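Local structure of Pab-dependent poly(a)-specific ribonuclease subunit PAN2 (Neurospora crassa, 4CZW) at residues K594-I597 against Q598-T601. The protein trims mRNA poly(A) tails as the catalytic subunit of the PAN2-PAN3 deadenylation complex, the present piece holding its ubiquitin-protease-like scaffold domain and its exonuclease domain. Numbering follows the deposited sequence.
Sequences KEDI and QQNT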
ATOM      1  N   LYS A 594      33.439   8.809 -26.466  1.00 50.42           N
ATOM      2  CA  LYS A 594      33.510   9.089 -27.899  1.00 51.39           C
ATOM      3  C   LYS A 594      32.532   8.225 -28.691  1.00 53.78           C
ATOM      4  O   LYS A 594      32.890   7.650 -29.719  1.00 54.42           O
ATOM      5  CB  LYS A 594      34.934   8.881 -28.428  1.00 49.31           C
ATOM      6  CG  LYS A 594      35.890  10.025 -28.138  1.00 50.90           C
ATOM      7  CD  LYS A 594      36.968   9.613 -27.151  1.00 64.50           C
ATOM      8  CE  LYS A 594      38.061  10.666 -27.060  1.00 63.42           C
ATOM      9  NZ  LYS A 594      39.090  10.315 -26.042  1.00 67.05           N
ATOM     10  N   GLU A 595      31.297   8.137 -28.206  1.00 60.71           N
ATOM     11  CA  GLU A 595      30.278   7.319 -28.854  1.00 55.24           C
ATOM     12  C   GLU A 595      29.041   8.132 -29.224  1.00 65.16           C
ATOM     13  O   GLU A 595      28.658   9.061 -28.514  1.00 64.78           O
ATOM     14  CB  GLU A 595      29.869   6.154 -27.950  1.00 56.48           C
ATOM     15  CG  GLU A 595      30.993   5.190 -27.612  1.00 58.78           C
ATOM     16  CD  GLU A 595      30.515   4.011 -26.786  1.00 62.90           C
ATOM     17  OE1 GLU A 595      29.284   3.816 -26.685  1.00 71.06           O
ATOM     18  OE2 GLU A 595      31.366   3.282 -26.235  1.00 65.74           O
ATOM     19  N   ASP A 596      28.421   7.772 -30.343  1.00 71.74           N
ATOM     20  CA  ASP A 596      27.140   8.351 -30.727  1.00 74.07           C
ATOM     21  C   ASP A 596      26.039   7.334 -30.458  1.00 79.25           C
ATOM     22  O   ASP A 596      25.869   6.373 -31.208  1.00 84.49           O
ATOM     23  CB  ASP A 596      27.147   8.770 -32.196  1.00 77.55           C
ATOM     24  CG  ASP A 596      25.909   9.556 -32.583  1.00 85.54           C
ATOM     25  OD1 ASP A 596      25.194  10.031 -31.675  1.00 91.86           O
ATOM     26  OD2 ASP A 596      25.658   9.710 -33.797  1.00 93.83           O
ATOM     27  N   ILE A 597      25.296   7.548 -29.378  1.00 82.32           N
ATOM     28  CA  ILE A 597      24.302   6.576 -28.934  1.00 85.20           C
ATOM     29  C   ILE A 597      22.882   6.955 -29.354  1.00 95.35           C
ATOM     30  O   ILE A 597      21.911   6.361 -28.886  1.00105.32           O
ATOM     31  CB  ILE A 597      24.343   6.402 -27.401  1.00 69.53           C
ATOM     32  CG1 ILE A 597      23.869   7.676 -26.700  1.00 55.34           C
ATOM     33  CG2 ILE A 597      25.748   6.036 -26.948  1.00 63.22           C
ATOM     34  CD1 ILE A 597      23.822   7.561 -25.197  1.00 56.25           C
ATOM     35  N   GLN A 598      22.768   7.938 -30.241  1.00 90.35           N
ATOM     36  CA  GLN A 598      21.465   8.392 -30.712  1.00100.49           C
ATOM     37  C   GLN A 598      21.222   8.009 -32.169  1.00110.99           C
ATOM     38  O   GLN A 598      20.236   8.435 -32.770  1.00119.80           O
ATOM     39  CB  GLN A 598      21.336   9.907 -30.545  1.00 99.04           C
ATOM     40  CG  GLN A 598      21.319  10.379 -29.106  1.00 98.29           C
ATOM     41  CD  GLN A 598      21.211  11.885 -28.997  1.00102.84           C
ATOM     42  OE1 GLN A 598      21.700  12.615 -29.858  1.00110.85           O
ATOM     43  NE2 GLN A 598      20.560  12.357 -27.942  1.00 99.06           N
ATOM     44  N   GLN A 599      22.130   7.210 -32.724  1.00107.77           N
ATOM     45  CA  GLN A 599      22.039   6.766 -34.113  1.00116.69           C
ATOM     46  C   GLN A 599      20.719   6.050 -34.392  1.00125.62           C
ATOM     47  O   GLN A 599      19.890   6.534 -35.162  1.00129.98           O
ATOM     48  CB  GLN A 599      23.219   5.853 -34.449  1.00114.87           C
ATOM     49  CG  GLN A 599      24.574   6.537 -34.325  1.00106.96           C
ATOM     50  CD  GLN A 599      25.720   5.550 -34.245  1.00107.94           C
ATOM     51  OE1 GLN A 599      25.531   4.390 -33.878  1.00101.73           O
ATOM     52  NE2 GLN A 599      26.918   6.007 -34.586  1.00108.41           N
ATOM     53  N   ASN A 600      20.530   4.896 -33.763  1.00123.41           N
ATOM     54  CA  ASN A 600      19.260   4.185 -33.848  1.00118.93           C
ATOM     55  C   ASN A 600      18.312   4.640 -32.747  1.00121.60           C
ATOM     56  O   ASN A 600      18.692   5.429 -31.880  1.00128.94           O
ATOM     57  CB  ASN A 600      19.477   2.673 -33.759  1.00116.98           C
ATOM     58  CG  ASN A 600      20.034   2.087 -35.040  1.00128.00           C
ATOM     59  OD1 ASN A 600      19.713   2.543 -36.138  1.00130.27           O
ATOM     60  ND2 ASN A 600      20.873   1.065 -34.908  1.00131.72           N
ATOM     61  N   THR A 601      17.077   4.149 -32.787  1.00121.18           N
ATOM     62  CA  THR A 601      16.109   4.447 -31.741  1.00107.61           C
ATOM     63  C   THR A 601      16.605   3.896 -30.409  1.00100.06           C
ATOM     64  O   THR A 601      17.352   2.917 -30.373  1.00 98.42           O
ATOM     65  CB  THR A 601      14.722   3.863 -32.063  1.00 96.32           C
ATOM     66  OG1 THR A 601      14.841   2.459 -32.318  1.00 90.06           O
ATOM     67  CG2 THR A 601      14.131   4.546 -33.288  1.00100.42           C
TER
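The backbone from D596 to Q599 bends in an open beta turn, with CA of D596 6.3 Å from CA of Q599 but O of D596 4.1 Å from N of Q599 and no hydrogen bond closing it. The turn belongs to the loop between helices 585-592 and 604-623 in the exonuclease domain, a DEDD-type nuclease with an RNase H-like fold. K594, with positive phi, is the first residue after helix 585-592 to leave helical geometry, and a backbone hydrogen bond between E595 and A589 ties the start of the loop to that helix.

Q599 folds back over D596. CG of Q599 lies anti to its carbonyl carbon (chi1 -62°), and the extended chain beyond it brings the amide face beneath the D596 carbonyl. CG of Q599 also meets OD2 of D596 at 3.4 Å. The carboxylate and amide planes are 72° apart, and the carboxylate touches the CG methylene more closely than the amide; no hydrogen bond forms. Q598 crosses D596 at about a right angle, its CB 4.0 Å from OD1 of D596, while its amide runs on away from D596 and its side chain touches A586.

I597 points the other way, against L585 and A589 of helix 585-592. Its side chain comes within about 5 Å of that of D607, a probable ligand of the catalytic metals, while D596, Q598 and Q599 lie at the surface. O of D596 stands almost straight above CD of Q599, 3.2 Å away.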